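Local atomic coordinates of restriction endonuclease S subunits (PDB entry 3OKG), a protein that probably serves as the DNA-binding specificity subunit of a type I restriction-modification methyltransferase, which is built from M and S polypeptides. Residues A[36-44]-A[79-87]; A[51-59]-A[109-118]. All coordinates share one frame; numbering follows the deposited sequence.

Interaction 1: residues A[36-44]-A[79-87]. With SO4 (sulfate ion), chain H; SO4 (sulfate ion), chain G; SO4 (sulfate ion), chain D.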
# COMPACT_ATOMS: atom_id res chain seq x y z
N LEU A 36 6.95 23.88 30.12
CA LEU A 36 7.22 23.98 31.55
C LEU A 36 8.28 22.97 31.97
O LEU A 36 8.52 21.98 31.28
CB LEU A 36 5.93 23.70 32.34
CG LEU A 36 4.71 24.59 32.06
CD1 LEU A 36 3.49 24.05 32.82
CD2 LEU A 36 4.99 26.03 32.44
N PRO A 37 8.88 23.17 33.16
CA PRO A 37 9.86 22.20 33.64
C PRO A 37 9.17 20.86 33.94
O PRO A 37 7.96 20.80 34.18
CB PRO A 37 10.39 22.83 34.93
CG PRO A 37 10.00 24.27 34.85
CD PRO A 37 8.72 24.30 34.09
N THR A 38 9.96 19.79 33.89
CA THR A 38 9.48 18.44 34.06
C THR A 38 10.37 17.78 35.11
O THR A 38 11.46 18.29 35.41
CB THR A 38 9.52 17.67 32.71
OG1 THR A 38 10.87 17.63 32.21
CG2 THR A 38 8.61 18.38 31.68
N GLU A 39 9.92 16.66 35.67
CA GLU A 39 10.64 16.02 36.76
C GLU A 39 10.86 14.55 36.49
O GLU A 39 10.25 13.96 35.59
CB GLU A 39 9.84 16.16 38.06
CG GLU A 39 9.79 17.58 38.63
CD GLU A 39 9.09 17.65 40.00
OE1 GLU A 39 9.28 16.72 40.82
OE2 GLU A 39 8.35 18.62 40.25
N ARG A 40 11.75 13.96 37.28
CA ARG A 40 12.04 12.56 37.23
C ARG A 40 11.67 11.89 38.55
O ARG A 40 11.50 12.56 39.57
CB ARG A 40 13.52 12.35 36.98
CG ARG A 40 13.98 12.99 35.70
CD ARG A 40 15.23 12.32 35.26
NE ARG A 40 15.64 12.78 33.94
CZ ARG A 40 16.51 12.13 33.19
NH1 ARG A 40 17.02 10.99 33.63
NH2 ARG A 40 16.85 12.61 32.00
N ARG A 41 11.54 10.57 38.51
CA ARG A 41 11.24 9.79 39.69
C ARG A 41 11.80 8.39 39.49
O ARG A 41 11.80 7.87 38.36
CB ARG A 41 9.74 9.75 39.95
CG ARG A 41 9.37 9.36 41.38
CD ARG A 41 8.07 8.60 41.43
NE ARG A 41 6.99 9.31 40.76
CZ ARG A 41 6.02 8.70 40.09
NH1 ARG A 41 5.97 7.37 40.02
NH2 ARG A 41 5.07 9.42 39.49
N ASP A 42 12.29 7.78 40.56
CA ASP A 42 12.82 6.43 40.49
C ASP A 42 11.80 5.49 41.11
O ASP A 42 11.66 5.44 42.33
CB ASP A 42 14.16 6.35 41.24
CG ASP A 42 14.80 5.00 41.16
OD1 ASP A 42 14.09 4.02 40.81
OD2 ASP A 42 16.01 4.90 41.43
N PRO A 43 11.05 4.76 40.27
CA PRO A 43 9.97 3.93 40.83
C PRO A 43 10.51 2.81 41.72
O PRO A 43 9.73 2.25 42.49
CB PRO A 43 9.31 3.31 39.57
CG PRO A 43 9.82 4.17 38.39
CD PRO A 43 11.19 4.60 38.81
N THR A 44 11.80 2.47 41.58
CA THR A 44 12.40 1.40 42.38
C THR A 44 12.40 1.76 43.85
O THR A 44 12.64 0.91 44.69
CB THR A 44 13.85 1.02 41.96
OG1 THR A 44 14.76 2.08 42.31
CG2 THR A 44 13.93 0.73 40.46
N SER A 79 15.83 0.66 33.71
CA SER A 79 16.70 1.77 34.08
C SER A 79 16.27 3.08 33.43
O SER A 79 16.48 4.13 34.00
CB SER A 79 18.15 1.47 33.73
OG SER A 79 18.26 1.20 32.35
N ARG A 80 15.66 3.01 32.24
CA ARG A 80 15.19 4.22 31.55
C ARG A 80 13.86 4.76 32.08
O ARG A 80 13.39 5.83 31.67
CB ARG A 80 15.04 3.94 30.06
CG ARG A 80 16.36 3.86 29.32
CD ARG A 80 16.11 3.42 27.88
NE ARG A 80 17.34 3.39 27.13
CZ ARG A 80 17.42 3.01 25.85
NH1 ARG A 80 16.31 2.65 25.21
NH2 ARG A 80 18.59 3.00 25.23
N ALA A 81 13.23 4.02 32.97
CA ALA A 81 11.92 4.42 33.43
C ALA A 81 12.04 5.49 34.51
O ALA A 81 11.99 5.20 35.69
CB ALA A 81 11.11 3.19 33.93
N ARG A 82 12.20 6.76 34.10
CA ARG A 82 12.49 7.79 35.09
C ARG A 82 11.78 9.13 34.90
O ARG A 82 11.82 9.97 35.81
CB ARG A 82 14.00 8.02 35.22
CG ARG A 82 14.79 6.79 35.68
CD ARG A 82 14.62 6.48 37.17
NE ARG A 82 15.55 5.41 37.56
CZ ARG A 82 15.38 4.12 37.31
NH1 ARG A 82 14.29 3.68 36.67
NH2 ARG A 82 16.31 3.25 37.69
N LYS A 83 11.15 9.35 33.76
CA LYS A 83 10.54 10.68 33.52
C LYS A 83 9.07 10.64 33.84
O LYS A 83 8.35 9.80 33.31
CB LYS A 83 10.76 11.14 32.06
CG LYS A 83 12.20 11.54 31.77
CD LYS A 83 12.39 12.03 30.33
CE LYS A 83 13.83 12.57 30.15
NZ LYS A 83 14.06 13.09 28.78
N VAL A 84 8.62 11.56 34.70
CA VAL A 84 7.24 11.58 35.14
C VAL A 84 6.42 12.27 34.07
O VAL A 84 6.78 13.35 33.62
CB VAL A 84 7.09 12.38 36.44
CG1 VAL A 84 5.63 12.61 36.75
CG2 VAL A 84 7.79 11.69 37.59
N ILE A 85 5.35 11.64 33.61
CA ILE A 85 4.50 12.31 32.64
C ILE A 85 3.20 12.78 33.27
O ILE A 85 2.72 12.21 34.27
CB ILE A 85 4.20 11.43 31.42
CG1 ILE A 85 3.58 10.09 31.85
CG2 ILE A 85 5.49 11.20 30.65
CD1 ILE A 85 3.27 9.11 30.68
N ARG A 86 2.62 13.80 32.67
CA ARG A 86 1.37 14.38 33.15
C ARG A 86 0.37 14.47 32.01
O ARG A 86 0.74 14.55 30.83
CB ARG A 86 1.61 15.78 33.73
CG ARG A 86 2.54 15.80 34.96
CD ARG A 86 1.83 15.24 36.19
NE ARG A 86 2.75 15.15 37.32
CZ ARG A 86 2.50 14.50 38.45
NH1 ARG A 86 1.34 13.87 38.62
NH2 ARG A 86 3.41 14.48 39.42
N SER A 87 -0.92 14.43 32.35
CA SER A 87 -1.95 14.56 31.35
C SER A 87 -1.66 15.74 30.42
O SER A 87 -1.41 16.85 30.89
CB SER A 87 -3.30 14.82 32.04
OG SER A 87 -4.34 14.80 31.08
S SO4 H . 5.77 17.40 38.20
O1 SO4 H . 5.92 17.67 39.63
O2 SO4 H . 4.38 17.68 37.82
O3 SO4 H . 6.67 18.27 37.44
O4 SO4 H . 6.07 16.00 37.92
S SO4 G . 19.44 10.59 30.69
O1 SO4 G . 19.38 9.49 31.67
O2 SO4 G . 18.13 11.24 30.59
O3 SO4 G . 20.43 11.57 31.13
O4 SO4 G . 19.77 10.06 29.37
S SO4 D . 12.89 2.84 24.93
O1 SO4 D . 13.67 3.23 26.09
O2 SO4 D . 11.67 3.66 24.90
O3 SO4 D . 13.63 3.14 23.71
O4 SO4 D . 12.55 1.44 25.00
O HOH W 1 9.50 14.33 32.97
O HOH W 2 7.24 15.99 35.56
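R41 of the loop 36-44 packs on V84 of the edge strand 81-84 at the tight middle of this contact. R41 N donates to R82 O at 2.8 Å, V84 N donates to E39 O at 3.0 Å, and R40 and K83 form the single bridge between them. The branched V84 suits this place: its CG2 lies 3.6 Å from R41 CB, so the aliphatic root of the arginine roofs the valine, while the guanidinium goes on to G111. K83 heads inward from the loop, and its amine pairs with D161. R82 folds back at its second torsion (chi2 -75°), which lays its guanidinium flat beneath the D42 carboxylate, the two planes 15° apart. Because D42 OD1 lies well out of the guanidinium plane and no N-H points at it, the salt bridge, long at 3.8 Å from D42 OD1 to R82 NE, works through charge alone. S79 O covers the opposite face. In-plane, R82 NH1 donates to A81 O at 2.9 Å. With an alanine here instead of R82, the D42 carboxylate would probably lose its stacked countercharge and P43 the guanidinium it packs near. The T44 N-H closes an Asx turn on D42 OD1, and the T44 hydroxyl adds a second bond from the same face.

The outer side is looser and wetter. Waters link E39 to V84 O, R86 bonds weakly to one sulfate, and another lies at the R40 guanidinium edge, implausibly close and doubtful in detail; both ions probably come from the crystallisation liquor. The whole is an irregular loop bridged to the edge strand of a mixed sheet in a DNA specificity domain of the type I S-subunit family.

Interaction 2: residues A[51-59]-A[109-118]. With SO4 (sulfate ion), chain D.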
# COMPACT_ATOMS: atom_id res chain seq x y z
N PHE A 51 3.52 0.99 38.67
CA PHE A 51 3.38 2.22 37.88
C PHE A 51 3.17 1.81 36.43
O PHE A 51 3.46 0.67 36.04
CB PHE A 51 4.64 3.09 38.00
CG PHE A 51 5.84 2.51 37.34
CD1 PHE A 51 6.28 3.00 36.11
CD2 PHE A 51 6.52 1.46 37.92
CE1 PHE A 51 7.38 2.46 35.49
CE2 PHE A 51 7.63 0.91 37.30
CZ PHE A 51 8.07 1.40 36.08
N VAL A 52 2.65 2.72 35.61
CA VAL A 52 2.48 2.40 34.20
C VAL A 52 3.63 3.00 33.41
O VAL A 52 3.97 4.18 33.61
CB VAL A 52 1.14 2.95 33.66
CG1 VAL A 52 1.02 2.60 32.19
CG2 VAL A 52 -0.03 2.34 34.44
N TYR A 53 4.27 2.20 32.56
CA TYR A 53 5.47 2.63 31.84
C TYR A 53 5.19 2.79 30.36
O TYR A 53 4.66 1.87 29.73
CB TYR A 53 6.57 1.59 32.01
CG TYR A 53 7.89 1.97 31.40
CD1 TYR A 53 8.38 3.26 31.51
CD2 TYR A 53 8.66 1.03 30.75
CE1 TYR A 53 9.59 3.62 30.95
CE2 TYR A 53 9.89 1.37 30.20
CZ TYR A 53 10.34 2.67 30.31
OH TYR A 53 11.56 3.00 29.77
N VAL A 54 5.53 3.95 29.82
CA VAL A 54 5.45 4.21 28.39
C VAL A 54 6.86 4.19 27.75
O VAL A 54 7.65 5.09 27.96
CB VAL A 54 4.78 5.58 28.11
CG1 VAL A 54 4.55 5.74 26.61
CG2 VAL A 54 3.44 5.71 28.88
N ASP A 55 7.17 3.15 26.98
CA ASP A 55 8.40 3.14 26.22
C ASP A 55 8.04 3.34 24.76
O ASP A 55 6.88 3.56 24.43
CB ASP A 55 9.19 1.83 26.41
CG ASP A 55 8.41 0.60 26.01
OD1 ASP A 55 7.24 0.71 25.56
OD2 ASP A 55 8.97 -0.50 26.15
N ILE A 56 9.05 3.28 23.90
CA ILE A 56 8.85 3.49 22.47
C ILE A 56 7.87 2.48 21.89
O ILE A 56 7.00 2.83 21.10
CB ILE A 56 10.18 3.41 21.70
CG1 ILE A 56 11.13 4.51 22.16
CG2 ILE A 56 9.93 3.50 20.20
CD1 ILE A 56 10.53 5.90 22.14
N SER A 57 8.02 1.22 22.29
CA SER A 57 7.15 0.17 21.81
C SER A 57 5.68 0.43 22.15
O SER A 57 4.80 -0.12 21.48
CB SER A 57 7.60 -1.21 22.33
OG SER A 57 7.04 -1.45 23.61
N ALA A 58 5.41 1.25 23.16
CA ALA A 58 4.03 1.53 23.58
C ALA A 58 3.26 2.41 22.60
O ALA A 58 2.03 2.55 22.69
CB ALA A 58 4.00 2.19 24.98
N ILE A 59 3.99 3.04 21.68
CA ILE A 59 3.41 4.02 20.77
C ILE A 59 3.11 3.43 19.39
O ILE A 59 3.96 2.74 18.78
CB ILE A 59 4.34 5.24 20.61
CG1 ILE A 59 4.48 5.95 21.97
CG2 ILE A 59 3.80 6.24 19.56
CD1 ILE A 59 5.13 7.31 21.91
N LEU A 109 -3.09 8.45 32.22
CA LEU A 109 -1.66 8.21 32.45
C LEU A 109 -0.97 9.33 33.26
O LEU A 109 0.26 9.36 33.37
CB LEU A 109 -0.93 8.01 31.10
CG LEU A 109 -1.26 6.69 30.42
CD1 LEU A 109 -0.49 6.48 29.10
CD2 LEU A 109 -0.97 5.56 31.40
N ASP A 110 -1.75 10.23 33.83
CA ASP A 110 -1.18 11.28 34.66
C ASP A 110 -0.36 10.72 35.83
O ASP A 110 -0.83 9.84 36.56
CB ASP A 110 -2.28 12.21 35.22
CG ASP A 110 -1.70 13.48 35.82
OD1 ASP A 110 -1.26 14.37 35.06
OD2 ASP A 110 -1.67 13.60 37.06
N GLY A 111 0.85 11.21 35.98
CA GLY A 111 1.70 10.82 37.09
C GLY A 111 2.39 9.50 36.87
O GLY A 111 3.06 8.99 37.77
N GLN A 112 2.24 8.94 35.67
CA GLN A 112 2.95 7.71 35.33
C GLN A 112 4.34 8.03 34.75
O GLN A 112 4.83 9.13 34.94
CB GLN A 112 2.08 6.83 34.43
CG GLN A 112 0.69 6.59 35.05
CD GLN A 112 0.77 6.03 36.48
OE1 GLN A 112 -0.06 6.36 37.35
NE2 GLN A 112 1.77 5.21 36.73
N ILE A 113 4.97 7.06 34.11
CA ILE A 113 6.39 7.16 33.78
C ILE A 113 6.64 6.86 32.29
O ILE A 113 6.07 5.92 31.74
CB ILE A 113 7.21 6.15 34.61
CG1 ILE A 113 7.04 6.44 36.11
CG2 ILE A 113 8.68 6.17 34.22
CD1 ILE A 113 7.61 7.78 36.56
N CYS A 114 7.50 7.65 31.65
CA CYS A 114 7.98 7.29 30.33
C CYS A 114 9.49 7.20 30.30
O CYS A 114 10.19 7.68 31.21
CB CYS A 114 7.49 8.27 29.24
SG CYS A 114 8.36 9.90 29.25
N SER A 115 9.98 6.58 29.24
CA SER A 115 11.40 6.35 29.02
C SER A 115 12.15 7.69 28.97
O SER A 115 11.62 8.69 28.48
CB SER A 115 11.61 5.62 27.69
OG SER A 115 12.99 5.48 27.38
N THR A 116 13.38 7.70 29.49
CA THR A 116 14.26 8.87 29.31
C THR A 116 14.56 9.10 27.82
O THR A 116 15.08 10.15 27.44
CB THR A 116 15.61 8.65 30.02
OG1 THR A 116 16.12 7.37 29.63
CG2 THR A 116 15.43 8.70 31.53
N GLY A 117 14.26 8.11 26.99
CA GLY A 117 14.38 8.27 25.55
C GLY A 117 13.37 9.23 24.92
O GLY A 117 13.47 9.54 23.72
N PHE A 118 12.38 9.69 25.70
CA PHE A 118 11.46 10.73 25.22
C PHE A 118 11.80 12.08 25.77
O PHE A 118 12.05 12.26 26.97
CB PHE A 118 10.01 10.46 25.66
CG PHE A 118 9.37 9.24 25.05
CD1 PHE A 118 8.86 9.27 23.76
CD2 PHE A 118 9.21 8.07 25.81
CE1 PHE A 118 8.24 8.14 23.19
CE2 PHE A 118 8.57 6.94 25.25
CZ PHE A 118 8.07 6.97 23.94
S SO4 D . 12.89 2.84 24.93
O1 SO4 D . 13.67 3.23 26.09
O2 SO4 D . 11.67 3.66 24.90
O3 SO4 D . 13.63 3.14 23.71
O4 SO4 D . 12.55 1.44 25.00
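I56 sets its CD1 over one face of the F118 ring, 3.2 Å from CZ, the tightest apolar meeting of the contact. I59, heading toward F118 from across the contact, brings its CD1 obliquely to 3.5 Å from F118 CE1, so two isoleucine tips pack against one flat ring, whose edge slots against V54 O and D55 O. The broad phenylalanine suits a hollow walled by such slim methyl ends.

Behind this, strands 51-54 and 113-115 run parallel, their directions 28° apart. V54 straddles its partner strand: V54 N donates to I113 O at 2.8 Å and V54 O accepts from S115 N; I113 N meets V52 O almost end-on. On the face of Y53 and I113, the tyrosine CG stands opposite the backbone N (chi1 -176°), carrying the ring along the neighbouring strand until OH lies 3.3 Å from S115 CB. I113 fills the hollow between the Y53 and F51 rings, its CG1 3.5 Å from F51 CD1. On the other face V54 rests against C114, and the forked L109 sends CD2 to V52 CG1 at 3.7 Å and CD1 to V54 CG2, one methyl for each valine.

These two are the inner strands of a four-stranded mixed sheet: 70-73 flanks 50-54, 81-84 flanks 113-115, and strand 90-93 packs on V54, I59 and F118 through I91.

Interactions 1 and 2 lie side by side in one sheet, their centres about 9 Å apart, since strand 81-84 of the first neighbours strand 113-115 of the second. Backbone and side chain stitch them: R41 NH2 lies 2.7 Å from G111 O and I85 O 2.7 Å from G111 N, both probable hydrogen bonds, the latter at a G1 bulge formed by G111 and Q112 against I85. Packing adds A81 CB, 3.4 Å from Y53 CE1. One sulfate, probably from the crystallisation liquor, is shared: R80 NH1 from interaction 1 (2.8 Å to O1) joins I56 N and S115 OG from interaction 2 in holding it. The pairs interleave along the chain, knitting this part of the specificity domain together.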